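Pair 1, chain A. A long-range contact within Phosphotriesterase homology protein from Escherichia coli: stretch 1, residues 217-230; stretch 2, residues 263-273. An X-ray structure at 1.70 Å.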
# COMPACT_ATOMS: atom_id res chain seq x y z
N PRO A 217 0.84 -18.73 3.56
CA PRO A 217 -0.51 -18.98 4.07
C PRO A 217 -1.11 -17.99 5.08
O PRO A 217 -0.42 -17.54 6.00
CB PRO A 217 -0.40 -20.40 4.64
CG PRO A 217 1.00 -20.44 5.15
CD PRO A 217 1.81 -19.71 4.10
N ASP A 218 -2.39 -17.68 4.91
CA ASP A 218 -3.13 -16.78 5.81
C ASP A 218 -3.04 -17.26 7.26
O ASP A 218 -3.06 -16.45 8.19
CB ASP A 218 -4.61 -16.66 5.41
CG ASP A 218 -4.85 -15.65 4.30
OD1 ASP A 218 -3.97 -14.81 4.00
OD2 ASP A 218 -5.96 -15.68 3.72
N GLU A 219 -2.98 -18.58 7.45
CA GLU A 219 -2.87 -19.16 8.79
C GLU A 219 -1.61 -18.64 9.49
O GLU A 219 -1.61 -18.40 10.70
CB GLU A 219 -2.83 -20.69 8.71
CG GLU A 219 -2.67 -21.36 10.07
CD GLU A 219 -2.58 -22.88 9.99
OE1 GLU A 219 -2.56 -23.43 8.87
OE2 GLU A 219 -2.51 -23.53 11.07
N LYS A 220 -0.54 -18.48 8.72
CA LYS A 220 0.72 -17.99 9.26
C LYS A 220 0.69 -16.47 9.45
O LYS A 220 1.35 -15.96 10.35
CB LYS A 220 1.89 -18.43 8.40
CG LYS A 220 2.14 -19.92 8.50
CD LYS A 220 3.42 -20.34 7.81
CE LYS A 220 3.65 -21.84 8.03
NZ LYS A 220 4.99 -22.28 7.53
N ARG A 221 -0.08 -15.77 8.63
CA ARG A 221 -0.25 -14.32 8.77
C ARG A 221 -0.99 -14.11 10.11
O ARG A 221 -0.62 -13.25 10.92
CB ARG A 221 -1.09 -13.73 7.62
CG ARG A 221 -0.43 -13.76 6.24
CD ARG A 221 -1.27 -13.01 5.21
NE ARG A 221 -0.56 -12.92 3.93
CZ ARG A 221 -0.53 -13.87 3.00
NH1 ARG A 221 -1.20 -15.01 3.17
NH2 ARG A 221 0.26 -13.74 1.95
N ILE A 222 -2.01 -14.94 10.35
CA ILE A 222 -2.79 -14.87 11.58
C ILE A 222 -1.89 -15.13 12.80
O ILE A 222 -1.98 -14.39 13.79
CB ILE A 222 -4.02 -15.85 11.53
CG1 ILE A 222 -5.12 -15.22 10.66
CG2 ILE A 222 -4.54 -16.15 12.93
CD1 ILE A 222 -6.25 -16.17 10.30
N ALA A 223 -1.00 -16.11 12.70
CA ALA A 223 -0.08 -16.44 13.79
C ALA A 223 0.83 -15.23 14.09
O ALA A 223 1.10 -14.92 15.26
CB ALA A 223 0.74 -17.65 13.45
N MET A 224 1.30 -14.54 13.04
CA MET A 224 2.16 -13.37 13.24
C MET A 224 1.35 -12.23 13.85
O MET A 224 1.85 -11.53 14.73
CB MET A 224 2.82 -12.91 11.92
CG MET A 224 3.94 -13.83 11.46
SD MET A 224 5.20 -12.99 10.43
CE MET A 224 4.30 -12.79 8.92
N LEU A 225 0.10 -12.06 13.43
CA LEU A 225 -0.72 -11.00 14.02
C LEU A 225 -0.90 -11.26 15.53
O LEU A 225 -0.86 -10.32 16.32
CB LEU A 225 -2.07 -10.87 13.32
CG LEU A 225 -1.99 -10.26 11.92
CD1 LEU A 225 -3.37 -10.29 11.25
CD2 LEU A 225 -1.46 -8.81 12.01
N HIS A 226 -1.05 -12.52 15.91
CA HIS A 226 -1.19 -12.87 17.32
C HIS A 226 0.06 -12.51 18.12
O HIS A 226 -0.04 -12.05 19.26
CB HIS A 226 -1.50 -14.37 17.49
CG HIS A 226 -2.96 -14.69 17.38
ND1 HIS A 226 -3.79 -14.73 18.48
CD2 HIS A 226 -3.75 -14.90 16.30
CE1 HIS A 226 -5.03 -14.95 18.08
NE2 HIS A 226 -5.03 -15.06 16.76
N ALA A 227 1.23 -12.70 17.52
CA ALA A 227 2.50 -12.38 18.17
C ALA A 227 2.54 -10.87 18.47
O ALA A 227 2.98 -10.45 19.54
CB ALA A 227 3.68 -12.78 17.28
N LEU A 228 2.04 -10.08 17.53
CA LEU A 228 2.00 -8.63 17.69
C LEU A 228 0.97 -8.22 18.74
O LEU A 228 1.24 -7.37 19.59
CB LEU A 228 1.72 -7.96 16.33
CG LEU A 228 2.81 -8.30 15.30
CD1 LEU A 228 2.50 -7.63 13.97
CD2 LEU A 228 4.19 -7.91 15.82
N ARG A 229 -0.19 -8.85 18.70
CA ARG A 229 -1.23 -8.58 19.68
C ARG A 229 -0.74 -8.94 21.10
O ARG A 229 -0.97 -8.18 22.05
CB ARG A 229 -2.48 -9.40 19.35
CG ARG A 229 -3.60 -9.23 20.36
CD ARG A 229 -4.76 -10.14 20.02
NE ARG A 229 -5.85 -9.97 20.97
CZ ARG A 229 -6.34 -10.95 21.71
NH1 ARG A 229 -5.82 -12.17 21.63
NH2 ARG A 229 -7.33 -10.71 22.55
N ASP A 230 -0.05 -10.07 21.23
CA ASP A 230 0.46 -10.53 22.52
C ASP A 230 1.48 -9.57 23.12
O ASP A 230 1.68 -9.54 24.33
CB ASP A 230 1.14 -11.90 22.39
CG ASP A 230 0.17 -13.01 22.01
OD1 ASP A 230 -1.05 -12.92 22.30
OD2 ASP A 230 0.66 -13.99 21.41
N THR A 263 -13.86 -13.12 4.85
CA THR A 263 -13.11 -14.32 5.20
C THR A 263 -11.94 -14.20 6.17
O THR A 263 -11.91 -14.92 7.17
CB THR A 263 -12.61 -15.03 3.90
OG1 THR A 263 -13.71 -15.22 3.00
CG2 THR A 263 -11.96 -16.35 4.20
N PHE A 264 -10.98 -13.32 5.90
CA PHE A 264 -9.81 -13.21 6.76
C PHE A 264 -10.09 -12.72 8.18
O PHE A 264 -9.66 -13.35 9.14
CB PHE A 264 -8.72 -12.35 6.11
CG PHE A 264 -7.41 -12.39 6.86
CD1 PHE A 264 -6.55 -13.47 6.71
CD2 PHE A 264 -7.04 -11.35 7.72
CE1 PHE A 264 -5.34 -13.53 7.42
CE2 PHE A 264 -5.84 -11.41 8.43
CZ PHE A 264 -5.00 -12.50 8.27
N ILE A 265 -10.76 -11.57 8.31
CA ILE A 265 -11.08 -11.03 9.64
C ILE A 265 -11.94 -12.02 10.45
O ILE A 265 -11.73 -12.18 11.65
CB ILE A 265 -11.68 -9.60 9.56
CG1 ILE A 265 -10.61 -8.62 9.04
CG2 ILE A 265 -12.19 -9.14 10.94
CD1 ILE A 265 -9.33 -8.60 9.88
N PRO A 266 -12.94 -12.68 9.81
CA PRO A 266 -13.73 -13.64 10.59
C PRO A 266 -12.83 -14.75 11.17
O PRO A 266 -12.99 -15.14 12.32
CB PRO A 266 -14.72 -14.17 9.57
CG PRO A 266 -15.05 -12.94 8.79
CD PRO A 266 -13.64 -12.33 8.57
N GLN A 267 -11.84 -15.21 10.40
CA GLN A 267 -10.92 -16.25 10.88
C GLN A 267 -10.04 -15.71 12.00
O GLN A 267 -9.71 -16.43 12.94
CB GLN A 267 -10.04 -16.80 9.74
CG GLN A 267 -10.82 -17.55 8.66
CD GLN A 267 -9.99 -17.87 7.41
OE1 GLN A 267 -10.34 -18.78 6.65
NE2 GLN A 267 -8.93 -17.11 7.17
N LEU A 268 -9.68 -14.43 11.90
CA LEU A 268 -8.87 -13.76 12.90
C LEU A 268 -9.68 -13.67 14.21
O LEU A 268 -9.17 -13.99 15.28
CB LEU A 268 -8.48 -12.37 12.41
CG LEU A 268 -7.42 -11.62 13.21
CD1 LEU A 268 -6.16 -12.48 13.32
CD2 LEU A 268 -7.11 -10.28 12.55
N ARG A 269 -10.93 -13.24 14.11
CA ARG A 269 -11.78 -13.15 15.30
C ARG A 269 -11.99 -14.55 15.91
O ARG A 269 -11.96 -14.72 17.13
CB ARG A 269 -13.13 -12.50 14.97
CG ARG A 269 -13.06 -10.99 14.73
CD ARG A 269 -14.43 -10.36 14.73
NE ARG A 269 -15.29 -10.94 13.69
CZ ARG A 269 -15.68 -10.32 12.59
NH1 ARG A 269 -15.35 -9.05 12.36
NH2 ARG A 269 -16.45 -10.96 11.71
N GLN A 270 -12.14 -15.56 15.05
CA GLN A 270 -12.32 -16.93 15.51
C GLN A 270 -11.10 -17.42 16.29
O GLN A 270 -11.24 -18.14 17.28
CB GLN A 270 -12.64 -17.87 14.34
CG GLN A 270 -14.04 -17.65 13.75
CD GLN A 270 -14.17 -18.10 12.29
OE1 GLN A 270 -13.37 -18.89 11.79
NE2 GLN A 270 -15.19 -17.57 11.61
N SER A 271 -9.91 -16.99 15.87
CA SER A 271 -8.69 -17.39 16.55
C SER A 271 -8.48 -16.63 17.87
O SER A 271 -7.51 -16.90 18.58
CB SER A 271 -7.47 -17.20 15.64
OG SER A 271 -7.24 -15.82 15.36
N GLY A 272 -9.34 -15.66 18.16
CA GLY A 272 -9.20 -14.93 19.42
C GLY A 272 -9.19 -13.41 19.46
O GLY A 272 -9.25 -12.83 20.54
N PHE A 273 -9.09 -12.74 18.31
CA PHE A 273 -9.06 -11.28 18.27
C PHE A 273 -10.42 -10.67 18.55
O PHE A 273 -11.42 -11.08 17.97
CB PHE A 273 -8.60 -10.77 16.90
CG PHE A 273 -7.10 -10.60 16.75
CD1 PHE A 273 -6.23 -11.63 17.06
CD2 PHE A 273 -6.59 -9.42 16.21
CE1 PHE A 273 -4.84 -11.49 16.83
CE2 PHE A 273 -5.21 -9.26 15.99
CZ PHE A 273 -4.33 -10.30 16.29
O HOH W 1 -7.92 -17.08 4.54

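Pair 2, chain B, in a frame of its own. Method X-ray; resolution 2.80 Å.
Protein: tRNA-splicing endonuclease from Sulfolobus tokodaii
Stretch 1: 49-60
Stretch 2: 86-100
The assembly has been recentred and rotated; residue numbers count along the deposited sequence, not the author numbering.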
# COMPACT_ATOMS: atom_id res chain seq x y z
N SER B 49 25.58 -0.93 -9.32
CA SER B 49 25.16 0.10 -8.40
C SER B 49 25.74 -0.26 -7.04
O SER B 49 26.11 -1.42 -6.81
CB SER B 49 23.64 0.14 -8.31
OG SER B 49 23.11 -1.08 -7.81
N LEU B 50 25.84 0.71 -6.13
CA LEU B 50 26.37 0.42 -4.81
C LEU B 50 25.61 -0.71 -4.14
O LEU B 50 26.21 -1.57 -3.49
CB LEU B 50 26.34 1.67 -3.93
CG LEU B 50 27.57 2.56 -4.13
CD1 LEU B 50 27.39 3.90 -3.43
CD2 LEU B 50 28.80 1.82 -3.60
N ILE B 51 24.29 -0.73 -4.30
CA ILE B 51 23.48 -1.78 -3.70
C ILE B 51 23.94 -3.16 -4.19
O ILE B 51 24.10 -4.08 -3.40
CB ILE B 51 21.98 -1.57 -4.02
CG1 ILE B 51 21.46 -0.38 -3.22
CG2 ILE B 51 21.17 -2.79 -3.64
CD1 ILE B 51 20.01 -0.07 -3.47
N GLU B 52 24.16 -3.29 -5.50
CA GLU B 52 24.63 -4.55 -6.06
C GLU B 52 26.07 -4.85 -5.61
O GLU B 52 26.39 -5.97 -5.19
CB GLU B 52 24.60 -4.49 -7.59
CG GLU B 52 23.22 -4.38 -8.17
CD GLU B 52 23.23 -4.49 -9.67
OE1 GLU B 52 23.83 -3.61 -10.32
OE2 GLU B 52 22.65 -5.45 -10.20
N GLY B 53 26.94 -3.85 -5.72
CA GLY B 53 28.32 -4.04 -5.33
C GLY B 53 28.49 -4.45 -3.87
O GLY B 53 29.27 -5.35 -3.56
N VAL B 54 27.77 -3.78 -2.98
CA VAL B 54 27.86 -4.08 -1.57
C VAL B 54 27.39 -5.52 -1.34
O VAL B 54 27.97 -6.25 -0.53
CB VAL B 54 27.00 -3.08 -0.72
CG1 VAL B 54 26.97 -3.49 0.75
CG2 VAL B 54 27.60 -1.68 -0.83
N TYR B 55 26.36 -5.94 -2.06
CA TYR B 55 25.85 -7.30 -1.92
C TYR B 55 26.92 -8.31 -2.35
O TYR B 55 27.27 -9.21 -1.58
CB TYR B 55 24.60 -7.52 -2.77
CG TYR B 55 24.02 -8.91 -2.62
CD1 TYR B 55 23.59 -9.37 -1.37
CD2 TYR B 55 23.93 -9.78 -3.70
CE1 TYR B 55 23.10 -10.66 -1.20
CE2 TYR B 55 23.44 -11.08 -3.54
CZ TYR B 55 23.03 -11.51 -2.28
OH TYR B 55 22.56 -12.78 -2.09
N LEU B 56 27.43 -8.14 -3.57
CA LEU B 56 28.46 -9.03 -4.11
C LEU B 56 29.70 -9.11 -3.22
O LEU B 56 30.29 -10.18 -3.05
CB LEU B 56 28.84 -8.60 -5.52
CG LEU B 56 27.72 -8.77 -6.55
CD1 LEU B 56 28.21 -8.32 -7.92
CD2 LEU B 56 27.27 -10.23 -6.59
N VAL B 57 30.11 -7.97 -2.67
CA VAL B 57 31.26 -7.96 -1.79
C VAL B 57 30.96 -8.87 -0.60
O VAL B 57 31.73 -9.76 -0.27
CB VAL B 57 31.58 -6.55 -1.28
CG1 VAL B 57 32.46 -6.63 -0.05
CG2 VAL B 57 32.25 -5.73 -2.39
N LYS B 58 29.82 -8.62 0.04
CA LYS B 58 29.40 -9.41 1.19
C LYS B 58 29.32 -10.89 0.83
O LYS B 58 29.53 -11.75 1.68
CB LYS B 58 28.03 -8.92 1.68
CG LYS B 58 27.48 -9.67 2.87
CD LYS B 58 25.97 -9.45 2.97
CE LYS B 58 25.34 -10.22 4.11
NZ LYS B 58 25.64 -9.62 5.44
N LYS B 59 29.02 -11.18 -0.43
CA LYS B 59 28.90 -12.57 -0.88
C LYS B 59 30.26 -13.15 -1.22
O LYS B 59 30.36 -14.32 -1.63
CB LYS B 59 27.99 -12.67 -2.11
CG LYS B 59 26.55 -12.23 -1.89
CD LYS B 59 25.90 -12.92 -0.68
CE LYS B 59 25.91 -14.42 -0.81
NZ LYS B 59 25.13 -15.04 0.30
N GLY B 60 31.30 -12.33 -1.08
CA GLY B 60 32.66 -12.77 -1.37
C GLY B 60 32.91 -12.99 -2.85
O GLY B 60 33.97 -13.49 -3.23
N ARG B 86 17.90 6.49 1.02
CA ARG B 86 17.15 5.27 1.33
C ARG B 86 17.99 4.01 1.16
O ARG B 86 17.47 2.89 1.04
CB ARG B 86 15.90 5.19 0.45
CG ARG B 86 14.91 6.33 0.65
CD ARG B 86 13.92 6.39 -0.49
NE ARG B 86 13.19 5.13 -0.64
CZ ARG B 86 12.94 4.54 -1.80
NH1 ARG B 86 13.37 5.08 -2.94
NH2 ARG B 86 12.27 3.39 -1.83
N PHE B 87 19.31 4.18 1.18
CA PHE B 87 20.22 3.06 1.01
C PHE B 87 19.93 1.92 1.99
O PHE B 87 19.89 0.76 1.58
CB PHE B 87 21.67 3.49 1.18
CG PHE B 87 22.66 2.37 0.96
CD1 PHE B 87 23.12 2.07 -0.33
CD2 PHE B 87 23.07 1.57 2.02
CE1 PHE B 87 23.97 0.99 -0.55
CE2 PHE B 87 23.92 0.47 1.81
CZ PHE B 87 24.37 0.19 0.52
N ARG B 88 19.74 2.24 3.27
CA ARG B 88 19.47 1.22 4.27
C ARG B 88 18.26 0.36 3.94
O ARG B 88 18.34 -0.88 3.95
CB ARG B 88 19.30 1.83 5.66
CG ARG B 88 20.58 2.31 6.31
CD ARG B 88 20.43 2.35 7.82
NE ARG B 88 21.62 2.90 8.47
CZ ARG B 88 21.92 4.19 8.52
NH1 ARG B 88 21.11 5.08 7.96
NH2 ARG B 88 23.03 4.60 9.11
N ILE B 89 17.12 0.99 3.66
CA ILE B 89 15.94 0.20 3.38
C ILE B 89 16.04 -0.48 2.03
O ILE B 89 15.52 -1.59 1.86
CB ILE B 89 14.64 1.03 3.46
CG1 ILE B 89 14.64 2.12 2.41
CG2 ILE B 89 14.52 1.63 4.83
CD1 ILE B 89 13.31 2.84 2.32
N LEU B 90 16.70 0.18 1.08
CA LEU B 90 16.86 -0.39 -0.27
C LEU B 90 17.78 -1.60 -0.28
O LEU B 90 17.50 -2.59 -0.96
CB LEU B 90 17.40 0.66 -1.24
CG LEU B 90 16.42 1.76 -1.67
CD1 LEU B 90 17.15 2.77 -2.51
CD2 LEU B 90 15.25 1.16 -2.43
N TYR B 91 18.87 -1.54 0.47
CA TYR B 91 19.79 -2.67 0.52
C TYR B 91 19.14 -3.82 1.30
O TYR B 91 19.34 -5.00 0.99
CB TYR B 91 21.12 -2.29 1.18
CG TYR B 91 22.05 -3.48 1.29
CD1 TYR B 91 22.74 -3.96 0.16
CD2 TYR B 91 22.19 -4.18 2.49
CE1 TYR B 91 23.52 -5.12 0.24
CE2 TYR B 91 22.96 -5.33 2.57
CZ TYR B 91 23.63 -5.80 1.44
OH TYR B 91 24.39 -6.94 1.52
N SER B 92 18.36 -3.48 2.31
CA SER B 92 17.70 -4.51 3.11
C SER B 92 16.77 -5.36 2.26
O SER B 92 16.77 -6.58 2.38
CB SER B 92 16.91 -3.87 4.27
OG SER B 92 17.81 -3.31 5.22
N VAL B 93 15.98 -4.71 1.40
CA VAL B 93 15.07 -5.47 0.54
C VAL B 93 15.87 -6.15 -0.58
O VAL B 93 15.62 -7.31 -0.92
CB VAL B 93 13.97 -4.58 -0.12
CG1 VAL B 93 13.01 -5.46 -0.93
CG2 VAL B 93 13.19 -3.83 0.94
N TYR B 94 16.84 -5.44 -1.16
CA TYR B 94 17.64 -6.04 -2.22
C TYR B 94 18.23 -7.35 -1.75
O TYR B 94 18.02 -8.40 -2.36
CB TYR B 94 18.80 -5.14 -2.64
CG TYR B 94 19.58 -5.74 -3.79
CD1 TYR B 94 19.18 -5.55 -5.10
CD2 TYR B 94 20.68 -6.54 -3.55
CE1 TYR B 94 19.86 -6.14 -6.15
CE2 TYR B 94 21.36 -7.16 -4.59
CZ TYR B 94 20.95 -6.96 -5.89
OH TYR B 94 21.59 -7.61 -6.91
N GLU B 95 18.96 -7.26 -0.64
CA GLU B 95 19.63 -8.41 -0.04
C GLU B 95 18.67 -9.54 0.31
O GLU B 95 18.88 -10.69 -0.10
CB GLU B 95 20.37 -7.96 1.21
CG GLU B 95 21.12 -9.06 1.90
CD GLU B 95 21.67 -8.61 3.23
OE1 GLU B 95 20.84 -8.27 4.11
OE2 GLU B 95 22.91 -8.59 3.39
N ASP B 96 17.62 -9.22 1.07
CA ASP B 96 16.64 -10.20 1.49
C ASP B 96 16.05 -10.93 0.30
O ASP B 96 15.96 -12.15 0.29
CB ASP B 96 15.53 -9.50 2.28
CG ASP B 96 14.48 -10.47 2.83
OD1 ASP B 96 13.38 -10.58 2.24
OD2 ASP B 96 14.75 -11.11 3.87
N LEU B 97 15.66 -10.17 -0.72
CA LEU B 97 15.09 -10.78 -1.89
C LEU B 97 16.13 -11.58 -2.65
O LEU B 97 15.85 -12.68 -3.14
CB LEU B 97 14.48 -9.71 -2.80
CG LEU B 97 13.16 -9.13 -2.29
CD1 LEU B 97 12.54 -8.24 -3.36
CD2 LEU B 97 12.21 -10.26 -1.93
N ARG B 98 17.32 -11.03 -2.75
CA ARG B 98 18.39 -11.71 -3.46
C ARG B 98 18.75 -13.00 -2.71
O ARG B 98 18.92 -14.06 -3.31
CB ARG B 98 19.60 -10.78 -3.56
CG ARG B 98 20.45 -11.05 -4.76
CD ARG B 98 19.86 -10.44 -6.02
NE ARG B 98 20.34 -11.16 -7.20
CZ ARG B 98 20.39 -10.65 -8.43
NH1 ARG B 98 20.00 -9.42 -8.67
NH2 ARG B 98 20.82 -11.40 -9.42
N GLU B 99 18.84 -12.89 -1.39
CA GLU B 99 19.19 -14.03 -0.55
C GLU B 99 18.15 -15.13 -0.66
O GLU B 99 18.46 -16.31 -0.45
CB GLU B 99 19.33 -13.57 0.90
CG GLU B 99 20.25 -14.45 1.73
CD GLU B 99 21.70 -14.41 1.25
OE1 GLU B 99 22.52 -15.20 1.75
OE2 GLU B 99 22.01 -13.58 0.37
N LYS B 100 16.92 -14.76 -0.99
CA LYS B 100 15.84 -15.72 -1.14
C LYS B 100 15.82 -16.34 -2.53
O LYS B 100 14.95 -17.15 -2.85
CB LYS B 100 14.48 -15.05 -0.86
CG LYS B 100 14.21 -14.87 0.61
CD LYS B 100 12.90 -14.17 0.90
CE LYS B 100 12.77 -13.90 2.40
NZ LYS B 100 11.58 -13.09 2.74

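What backbone geometry do the two contacts share? In each pair two helices cross at -52° (pair 1) or -53° (pair 2), their axes approaching to 10.6 Å and 10.0 Å. Fourteen central residues superpose with an RMSD of 0.5 Å. Ile222(A) falls on Ile51(B), Leu225(A) on Val54(B), Phe264(A) on Phe87(B) and Leu268(A) on Tyr91(B).

Which side chains do the same work in both? The matched isoleucines, both m,t rotamers, lie sideways at CA-to-CB yet reach the opposing helix with their ends. Ile222(A) CG1 packs 3.6 Å from Phe264(A) CZ, and Ile51(B) CG1 lies 3.9 Å from Phe87(B) CE1. Leu225(A) and Val54(B) point toward the partner helix and touch the same phenylalanine: Leu225(A) CD1 is 3.9 Å from Phe264(A) CE2, Val54(B) CG2 4.0 Å from Phe87(B) CZ, each at the edge of the ring.

How is the middle of the contact filled when the residues differ? In pair 1 Leu268(A) meets both aliphatic neighbours, its CD1 4.0 Å from Ile222(A) CG1 and its CD2 4.0 Å from Leu225(A) CD1. In pair 2 the matching Tyr91(B) is longer and sits as a knob among Ile51(B), Val54(B), Tyr55(B) and Lys58(B), with CE1 3.8 Å from Val54(B) CG1. One turn on, Ser271(A) matches Tyr94(B). The serine leaves its OG 3.6 Å from Ile222(A) CG2, whereas the tyrosine brings its ring against the isoleucine, Tyr94(B) CG lying 3.4 Å from Ile51(B) CG2.

What do the aromatic residues at His226(A) and Tyr55(B) do with their polar ends? His226(A) NE2 donates to Ser271(A) OG at 2.7 Å, nearly straight at 168°; that hydroxyl in turn donates to Leu268(A) O at 2.7 Å, tying the histidine to the last turn of the helix. Tyr55(B) reaches further along its partner helix, and its OH donates to Glu99(B) OE2 at 2.6 Å. Each ring also receives an aromatic edge on its face, from Phe273(A) in pair 1 and, with an offset, from Tyr94(B) in pair 2.

How do the basic residues at the next matched contact position differ? Arg229(A) and Lys58(B) both point toward the other stretch. The arginine lays its aliphatic part over Phe273(A), CD standing 3.6 Å from the centroid of that ring, a CH-pi contact. The lysine uses its charge instead: Lys58(B) NZ forms a salt bridge with Glu95(B) OE2 at 3.6 Å.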